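Local coordinates for fimbria adhesin protein (Klebsiella pneumoniae, PDB 3U4K) that binds human collagen V through this receptor-binding domain of a fimbrial adhesin, probably to attach the bacterium to host tissue, at residues Q28-Y33 and T66-C71; D72-L77 and T124-R129; T76-A81 and P118-T123. One frame throughout, in Å; residues are numbered along the deposited sequence.

Contact 1 (Q28-Y33 and T66-C71); sequences QSNSAY and TIYVTC
T70 turns OG1 beside its own backbone N, anti to the carbonyl carbon (chi1 -49°), and there it meets S29 OG in a hydroxyl-to-hydroxyl hydrogen bond of 2.6 Å. Y68 also sets its CG beside the backbone N (chi1 -60°); its CB points away from 28-33, but the ring end comes nearer. The CD1-CE1 edge of that ring faces S31 O in its own plane, with CE1 3.9 Å from S31 O. At the far end Y68 OH lies 4.0 Å from Y33 CD2, obliquely to the Y33 ring, and Y68 CE1 rests against Y33 CB. The backbone adds S29 N to Y68 O at 2.9 Å, a rather bent bond whose donor stands well above the carbonyl plane. Q28 CG passes beside the same oxygen, and Q28 NE2 gives a hydrogen bond to N30 O at 2.8 Å within the loop. N30 CB packs on I67 O at 3.6 Å and, more loosely, on T66 CG2, while T66 OG1 is hydrogen-bonded to N64 OD1. Y68 and V69 form a classic beta bulge facing F128. Strand 67-71 lies in the middle of a small antiparallel sheet between 26-28 and 128-129. The C26-C71 disulfide joins two of these strands, and Y33 starts strand 33-36, an outermost strand of the five-stranded mixed sheet.

Contact 2 (D72-L77 and T124-R129); sequences DRNTTL and TGSSFR
T75 and G125 form an antiparallel hydrogen-bonded pair, and its two backbone bonds are nearly straight at hydrogen: T75 N to G125 O at 2.7 Å and G125 N to T75 O at 2.8 Å. Next along, T76 and T124 make a non-hydrogen-bonded pair, with a CA-H...O contact from T124 CA to T75 O. On the other side of G125 the chain turns a corner at S126 and S127 into strand 128-129 of the next sheet. Van der Waals contacts of the polar side chains follow. T124 OG1 lies beside T76 CB at 3.3 Å. The same OG1 stands beside the T124 backbone N (chi1 -50°), which leaves T124 CG2 anti to that N; CG2 touches T75 O and lies 3.4 Å from N74 OD1. N74 and T124 cross at about a right angle, and N74 ND2 lies 3.7 Å from G125 CA. S126 CB touches R73 O. The apolar contact is a CH-pi interaction: L77 CD1 sits over one face of the F128 ring, 4.0 Å from its centroid, while T75 O lies in plane at the ring edge, 3.8 Å from CZ. V69 packs against both L77 and F128. Charged and hydroxyl groups reach other partners: R73 NH1 forms a salt bridge with D72 OD2, and T75 OG1 is hydrogen-bonded to S24 OG, a residue that probably comes from the construct's leader. T76 and T124 share one face, and L77 meets F128 on the face of T75. Two backbone bonds therefore set the register, and the side chains add mainly packing and one CH-pi contact.

Contact 3 (T76-A81 and P118-T123); sequences TLKSDA and PDSYTT
S79 pairs with Y121, whose ring leads away from it: CG stands anti to the backbone N (chi1 -178°), and the Y121 side chain touches I113 and Y159. The D80 carboxylate turns back toward the partner strand and brings OD2 to S120 CB at 3.2 Å. The P118 ring, entered through a cis peptide, lays CB against A81 O at 3.5 Å. K78, bent at its last torsion (chi4 66°), offers NZ to S120 OG in a weak hydrogen bond of 3.0 Å, and a long salt bridge links K78 NZ to D80 OD2, 3.8 Å. K78, D80, S120 and T122 share one face of the sheet; L77, S79, A81, D119, Y121 and T123 share the other. The backbones pair regularly in antiparallel register, with S79 N to Y121 O and Y121 N to S79 O both at 2.7 Å. L77 with T123 and A81 with D119 repeat the pattern, though the D119 N to A81 O bond is weak. The strand axes run at 161°. Strand 119-125 is outermost in the five-stranded jelly-roll sheet, and 74-83 separates it from 154-160, whose Y159 touches S79, A81 and Y121.

All three contacts lie toward the surface, at one end of the elongated domain. Contacts 2 and 3 are successive lengths of the same strand pair, 74-83 with 119-125, and share T76 and L77. Contact 3 is regular sheet pairing; contact 2 is where that pairing gives out and the chain turns into strand 128-129. Contact 1 belongs to the small neighbouring sheet and leans on loop packing, with a hydroxyl bond and a tyrosine as its main parts. It joins contact 2 through probable backbone bonds, C71 N to S126 O and F128 N to V69 O. Apolar packing of V69, L77, F128 and T123 runs through all three.

Contact 1 (Q28-Y33 and T66-C71)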
loop_
_atom_site.group_PDB
_atom_site.type_symbol
_atom_site.label_atom_id
_atom_site.label_comp_id
_atom_site.label_asym_id
_atom_site.label_seq_id
_atom_site.Cartn_x
_atom_site.Cartn_y
_atom_site.Cartn_z
ATOM N N GLN A 28 13.205 17.713 -1.970
ATOM C CA GLN A 28 11.776 17.456 -2.070
ATOM C C GLN A 28 10.999 18.762 -2.106
ATOM O O GLN A 28 10.911 19.464 -1.100
ATOM C CB GLN A 28 11.311 16.582 -0.910
ATOM C CG GLN A 28 9.938 15.973 -1.120
ATOM C CD GLN A 28 9.476 15.151 0.064
ATOM O OE1 GLN A 28 10.290 14.634 0.832
ATOM N NE2 GLN A 28 8.161 15.020 0.215
ATOM N N SER A 29 10.439 19.078 -3.271
ATOM C CA SER A 29 9.763 20.361 -3.483
ATOM C C SER A 29 8.422 20.490 -2.770
ATOM O O SER A 29 8.030 21.587 -2.379
ATOM C CB SER A 29 9.603 20.653 -4.976
ATOM O OG SER A 29 10.761 21.295 -5.481
ATOM N N ASN A 30 7.727 19.373 -2.600
ATOM C CA ASN A 30 6.440 19.375 -1.917
ATOM C C ASN A 30 6.311 18.204 -0.953
ATOM O O ASN A 30 6.929 17.159 -1.163
ATOM C CB ASN A 30 5.299 19.358 -2.937
ATOM C CG ASN A 30 4.000 19.906 -2.373
ATOM O OD1 ASN A 30 2.919 19.559 -2.844
ATOM N ND2 ASN A 30 4.098 20.766 -1.359
ATOM N N SER A 31 5.519 18.384 0.104
ATOM C CA SER A 31 5.237 17.301 1.055
ATOM C C SER A 31 4.510 16.154 0.361
ATOM O O SER A 31 3.776 16.366 -0.606
ATOM C CB SER A 31 4.422 17.807 2.245
ATOM O OG SER A 31 3.143 18.244 1.827
ATOM N N ALA A 32 4.722 14.943 0.864
ATOM C CA ALA A 32 4.188 13.726 0.249
ATOM C C ALA A 32 2.672 13.733 0.047
ATOM O O ALA A 32 1.935 14.386 0.788
ATOM C CB ALA A 32 4.609 12.508 1.060
ATOM N N TYR A 33 2.225 13.010 -0.976
ATOM C CA TYR A 33 0.808 12.723 -1.176
ATOM C C TYR A 33 0.425 11.584 -0.238
ATOM O O TYR A 33 1.177 10.611 -0.094
ATOM C CB TYR A 33 0.551 12.327 -2.631
ATOM C CG TYR A 33 -0.903 12.342 -3.048
ATOM C CD1 TYR A 33 -1.631 11.158 -3.152
ATOM C CD2 TYR A 33 -1.551 13.542 -3.348
ATOM C CE1 TYR A 33 -2.965 11.167 -3.538
ATOM C CE2 TYR A 33 -2.884 13.561 -3.734
ATOM C CZ TYR A 33 -3.583 12.373 -3.830
ATOM O OH TYR A 33 -4.901 12.391 -4.215
ATOM N N THR A 66 1.962 19.450 -9.820
ATOM C CA THR A 66 2.820 19.601 -8.646
ATOM C C THR A 66 4.112 18.799 -8.786
ATOM O O THR A 66 4.098 17.654 -9.252
ATOM C CB THR A 66 2.084 19.184 -7.355
ATOM O OG1 THR A 66 0.770 19.752 -7.346
ATOM C CG2 THR A 66 2.833 19.661 -6.115
ATOM N N ILE A 67 5.219 19.424 -8.383
ATOM C CA ILE A 67 6.550 18.820 -8.450
ATOM C C ILE A 67 6.961 18.350 -7.055
ATOM O O ILE A 67 7.033 19.150 -6.119
ATOM C CB ILE A 67 7.616 19.818 -8.984
ATOM C CG1 ILE A 67 7.057 20.724 -10.100
ATOM C CG2 ILE A 67 8.884 19.085 -9.409
ATOM C CD1 ILE A 67 6.691 20.030 -11.399
ATOM N N TYR A 68 7.229 17.056 -6.922
ATOM C CA TYR A 68 7.589 16.475 -5.632
ATOM C C TYR A 68 9.097 16.362 -5.461
ATOM O O TYR A 68 9.602 16.487 -4.349
ATOM C CB TYR A 68 6.915 15.107 -5.432
ATOM C CG TYR A 68 5.401 15.163 -5.462
ATOM C CD1 TYR A 68 4.665 15.341 -4.291
ATOM C CD2 TYR A 68 4.707 15.052 -6.662
ATOM C CE1 TYR A 68 3.280 15.405 -4.319
ATOM C CE2 TYR A 68 3.326 15.116 -6.703
ATOM C CZ TYR A 68 2.617 15.289 -5.530
ATOM O OH TYR A 68 1.244 15.345 -5.581
ATOM N N VAL A 69 9.808 16.119 -6.560
ATOM C CA VAL A 69 11.276 16.056 -6.544
ATOM C C VAL A 69 11.867 16.987 -7.604
ATOM O O VAL A 69 11.441 16.973 -8.764
ATOM C CB VAL A 69 11.805 14.618 -6.753
ATOM C CG1 VAL A 69 13.313 14.559 -6.564
ATOM C CG2 VAL A 69 11.128 13.651 -5.797
ATOM N N THR A 70 12.850 17.787 -7.188
ATOM C CA THR A 70 13.525 18.755 -8.052
ATOM C C THR A 70 15.037 18.656 -7.863
ATOM O O THR A 70 15.516 18.510 -6.738
ATOM C CB THR A 70 13.057 20.189 -7.737
ATOM O OG1 THR A 70 11.625 20.222 -7.695
ATOM C CG2 THR A 70 13.547 21.179 -8.789
ATOM N N CYS A 71 15.776 18.726 -8.969
ATOM C CA CYS A 71 17.241 18.667 -8.946
ATOM C C CYS A 71 17.860 19.886 -9.631
ATOM O O CYS A 71 17.149 20.720 -10.198
ATOM C CB CYS A 71 17.741 17.388 -9.620
ATOM S SG CYS A 71 16.912 15.871 -9.091
#

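Contact 2 (D72-L77 and T124-R129)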
loop_
_atom_site.group_PDB
_atom_site.type_symbol
_atom_site.label_atom_id
_atom_site.label_comp_id
_atom_site.label_asym_id
_atom_site.label_seq_id
_atom_site.Cartn_x
_atom_site.Cartn_y
_atom_site.Cartn_z
ATOM N N ASP A 72 19.189 19.980 -9.564
ATOM C CA ASP A 72 19.939 21.049 -10.226
ATOM C C ASP A 72 20.374 20.654 -11.637
ATOM O O ASP A 72 20.332 21.470 -12.556
ATOM C CB ASP A 72 21.147 21.494 -9.381
ATOM C CG ASP A 72 22.004 20.326 -8.887
ATOM O OD1 ASP A 72 21.888 19.197 -9.410
ATOM O OD2 ASP A 72 22.814 20.543 -7.965
ATOM N N ARG A 73 20.789 19.402 -11.794
ATOM C CA ARG A 73 21.163 18.854 -13.090
ATOM C C ARG A 73 20.059 17.939 -13.588
ATOM O O ARG A 73 19.063 17.713 -12.895
ATOM C CB ARG A 73 22.440 18.025 -12.972
ATOM C CG ARG A 73 23.617 18.731 -12.333
ATOM C CD ARG A 73 24.605 17.703 -11.816
ATOM N NE ARG A 73 25.846 18.306 -11.340
ATOM C CZ ARG A 73 25.967 19.015 -10.220
ATOM N NH1 ARG A 73 24.914 19.234 -9.440
ATOM N NH2 ARG A 73 27.151 19.512 -9.881
ATOM N N ASN A 74 20.242 17.408 -14.793
ATOM C CA ASN A 74 19.428 16.298 -15.252
ATOM C C ASN A 74 19.939 15.044 -14.548
ATOM O O ASN A 74 21.091 14.639 -14.730
ATOM C CB ASN A 74 19.506 16.153 -16.770
ATOM C CG ASN A 74 18.220 15.623 -17.368
ATOM O OD1 ASN A 74 18.135 14.453 -17.750
ATOM N ND2 ASN A 74 17.203 16.482 -17.446
ATOM N N THR A 75 19.083 14.450 -13.723
ATOM C CA THR A 75 19.484 13.357 -12.843
ATOM C C THR A 75 18.695 12.089 -13.136
ATOM O O THR A 75 17.506 12.147 -13.446
ATOM C CB THR A 75 19.298 13.752 -11.359
ATOM O OG1 THR A 75 19.961 14.999 -11.105
ATOM C CG2 THR A 75 19.859 12.681 -10.426
ATOM N N THR A 76 19.377 10.950 -13.040
ATOM C CA THR A 76 18.742 9.635 -13.145
ATOM C C THR A 76 18.426 9.068 -11.751
ATOM O O THR A 76 19.329 8.742 -10.978
ATOM C CB THR A 76 19.586 8.650 -13.993
ATOM O OG1 THR A 76 19.013 7.340 -13.922
ATOM C CG2 THR A 76 21.051 8.599 -13.528
ATOM N N LEU A 77 17.136 8.970 -11.437
ATOM C CA LEU A 77 16.692 8.584 -10.094
ATOM C C LEU A 77 15.999 7.232 -10.019
ATOM O O LEU A 77 15.245 6.853 -10.920
ATOM C CB LEU A 77 15.769 9.652 -9.497
ATOM C CG LEU A 77 16.398 10.919 -8.910
ATOM C CD1 LEU A 77 15.302 11.858 -8.433
ATOM C CD2 LEU A 77 17.365 10.609 -7.772
ATOM N N THR A 124 14.746 9.472 -15.568
ATOM C CA THR A 124 15.734 10.549 -15.628
ATOM C C THR A 124 15.054 11.887 -15.917
ATOM O O THR A 124 14.108 11.956 -16.701
ATOM C CB THR A 124 16.831 10.234 -16.672
ATOM O OG1 THR A 124 17.329 8.910 -16.447
ATOM C CG2 THR A 124 17.996 11.213 -16.576
ATOM N N GLY A 125 15.537 12.942 -15.263
ATOM C CA GLY A 125 14.976 14.283 -15.418
ATOM C C GLY A 125 15.532 15.233 -14.377
ATOM O O GLY A 125 16.455 14.885 -13.637
ATOM N N SER A 126 14.970 16.435 -14.322
ATOM C CA SER A 126 15.393 17.444 -13.353
ATOM C C SER A 126 14.226 17.873 -12.471
ATOM O O SER A 126 14.425 18.390 -11.373
ATOM C CB SER A 126 16.004 18.652 -14.066
ATOM O OG SER A 126 15.098 19.191 -15.012
ATOM N N SER A 127 13.012 17.665 -12.978
ATOM C CA SER A 127 11.778 17.838 -12.213
ATOM C C SER A 127 10.969 16.546 -12.277
ATOM O O SER A 127 10.986 15.841 -13.294
ATOM C CB SER A 127 10.947 18.996 -12.766
ATOM O OG SER A 127 11.451 20.244 -12.328
ATOM N N PHE A 128 10.268 16.235 -11.189
ATOM C CA PHE A 128 9.521 14.983 -11.091
ATOM C C PHE A 128 8.118 15.189 -10.534
ATOM O O PHE A 128 7.946 15.693 -9.420
ATOM C CB PHE A 128 10.289 13.965 -10.243
ATOM C CG PHE A 128 11.640 13.609 -10.796
ATOM C CD1 PHE A 128 11.798 12.513 -11.636
ATOM C CD2 PHE A 128 12.764 14.372 -10.476
ATOM C CE1 PHE A 128 13.045 12.183 -12.147
ATOM C CE2 PHE A 128 14.011 14.050 -10.990
ATOM C CZ PHE A 128 14.152 12.951 -11.825
ATOM N N ARG A 129 7.122 14.803 -11.327
ATOM C CA ARG A 129 5.726 14.807 -10.899
ATOM C C ARG A 129 5.287 13.393 -10.536
ATOM O O ARG A 129 5.952 12.413 -10.894
ATOM C CB ARG A 129 4.814 15.331 -12.014
ATOM C CG ARG A 129 5.041 16.776 -12.423
ATOM C CD ARG A 129 4.026 17.233 -13.465
ATOM N NE ARG A 129 4.142 16.518 -14.741
ATOM C CZ ARG A 129 3.298 15.578 -15.173
ATOM N NH1 ARG A 129 2.249 15.212 -14.440
ATOM N NH2 ARG A 129 3.505 15.004 -16.351
#

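Contact 3 (T76-A81 and P118-T123)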
loop_
_atom_site.group_PDB
_atom_site.type_symbol
_atom_site.label_atom_id
_atom_site.label_comp_id
_atom_site.label_asym_id
_atom_site.label_seq_id
_atom_site.Cartn_x
_atom_site.Cartn_y
_atom_site.Cartn_z
ATOM N N THR A 76 19.377 10.950 -13.040
ATOM C CA THR A 76 18.742 9.635 -13.145
ATOM C C THR A 76 18.426 9.068 -11.751
ATOM O O THR A 76 19.329 8.742 -10.978
ATOM C CB THR A 76 19.586 8.650 -13.993
ATOM O OG1 THR A 76 19.013 7.340 -13.922
ATOM C CG2 THR A 76 21.051 8.599 -13.528
ATOM N N LEU A 77 17.136 8.970 -11.437
ATOM C CA LEU A 77 16.692 8.584 -10.094
ATOM C C LEU A 77 15.999 7.232 -10.019
ATOM O O LEU A 77 15.245 6.853 -10.920
ATOM C CB LEU A 77 15.769 9.652 -9.497
ATOM C CG LEU A 77 16.398 10.919 -8.910
ATOM C CD1 LEU A 77 15.302 11.858 -8.433
ATOM C CD2 LEU A 77 17.365 10.609 -7.772
ATOM N N LYS A 78 16.260 6.522 -8.925
ATOM C CA LYS A 78 15.623 5.242 -8.633
ATOM C C LYS A 78 14.660 5.399 -7.450
ATOM O O LYS A 78 15.086 5.656 -6.321
ATOM C CB LYS A 78 16.693 4.189 -8.338
ATOM C CG LYS A 78 16.172 2.837 -7.885
ATOM C CD LYS A 78 17.311 1.988 -7.338
ATOM C CE LYS A 78 16.808 0.705 -6.695
ATOM N NZ LYS A 78 16.182 -0.205 -7.690
ATOM N N SER A 79 13.364 5.260 -7.721
ATOM C CA SER A 79 12.336 5.347 -6.681
ATOM C C SER A 79 11.879 3.968 -6.229
ATOM O O SER A 79 11.473 3.146 -7.047
ATOM C CB SER A 79 11.131 6.158 -7.165
ATOM O OG SER A 79 11.354 7.546 -7.007
ATOM N N ASP A 80 11.940 3.732 -4.920
ATOM C CA ASP A 80 11.555 2.446 -4.337
ATOM C C ASP A 80 10.136 2.455 -3.772
ATOM O O ASP A 80 9.741 3.393 -3.080
ATOM C CB ASP A 80 12.545 2.033 -3.244
ATOM C CG ASP A 80 13.951 1.809 -3.778
ATOM O OD1 ASP A 80 14.917 2.021 -3.013
ATOM O OD2 ASP A 80 14.094 1.421 -4.957
ATOM N N ALA A 81 9.379 1.409 -4.093
ATOM C CA ALA A 81 8.066 1.173 -3.498
ATOM C C ALA A 81 8.236 0.230 -2.314
ATOM O O ALA A 81 8.581 -0.943 -2.489
ATOM C CB ALA A 81 7.111 0.585 -4.525
ATOM N N PRO A 118 6.344 -4.991 -3.119
ATOM C CA PRO A 118 7.393 -4.000 -3.359
ATOM C C PRO A 118 7.938 -4.020 -4.791
ATOM O O PRO A 118 7.846 -5.039 -5.486
ATOM C CB PRO A 118 8.485 -4.409 -2.371
ATOM C CG PRO A 118 8.340 -5.886 -2.260
ATOM C CD PRO A 118 6.884 -6.210 -2.489
ATOM N N ASP A 119 8.494 -2.884 -5.208
ATOM C CA ASP A 119 9.125 -2.727 -6.516
ATOM C C ASP A 119 9.986 -1.464 -6.522
ATOM O O ASP A 119 10.092 -0.768 -5.508
ATOM C CB ASP A 119 8.063 -2.651 -7.623
ATOM C CG ASP A 119 8.545 -3.244 -8.943
ATOM O OD1 ASP A 119 9.689 -3.746 -9.001
ATOM O OD2 ASP A 119 7.770 -3.214 -9.926
ATOM N N SER A 120 10.609 -1.179 -7.661
ATOM C CA SER A 120 11.372 0.054 -7.838
ATOM C C SER A 120 11.248 0.568 -9.263
ATOM O O SER A 120 11.162 -0.217 -10.205
ATOM C CB SER A 120 12.840 -0.153 -7.472
ATOM O OG SER A 120 13.412 -1.193 -8.242
ATOM N N TYR A 121 11.226 1.890 -9.408
ATOM C CA TYR A 121 11.130 2.527 -10.719
ATOM C C TYR A 121 12.292 3.485 -10.976
ATOM O O TYR A 121 12.687 4.253 -10.095
ATOM C CB TYR A 121 9.791 3.254 -10.870
ATOM C CG TYR A 121 9.590 3.897 -12.226
ATOM C CD1 TYR A 121 9.452 3.118 -13.379
ATOM C CD2 TYR A 121 9.535 5.283 -12.357
ATOM C CE1 TYR A 121 9.271 3.704 -14.622
ATOM C CE2 TYR A 121 9.351 5.878 -13.595
ATOM C CZ TYR A 121 9.220 5.087 -14.722
ATOM O OH TYR A 121 9.036 5.678 -15.950
ATOM N N THR A 122 12.831 3.432 -12.192
ATOM C CA THR A 122 13.937 4.297 -12.583
ATOM C C THR A 122 13.556 5.195 -13.756
ATOM O O THR A 122 12.970 4.738 -14.740
ATOM C CB THR A 122 15.199 3.485 -12.928
ATOM O OG1 THR A 122 15.424 2.501 -11.911
ATOM C CG2 THR A 122 16.420 4.395 -13.019
ATOM N N THR A 123 13.886 6.477 -13.627
ATOM C CA THR A 123 13.678 7.469 -14.684
ATOM C C THR A 123 14.717 8.593 -14.570
ATOM O O THR A 123 15.475 8.656 -13.597
ATOM C CB THR A 123 12.236 8.037 -14.673
ATOM O OG1 THR A 123 12.049 8.907 -15.797
ATOM C CG2 THR A 123 11.951 8.805 -13.383
#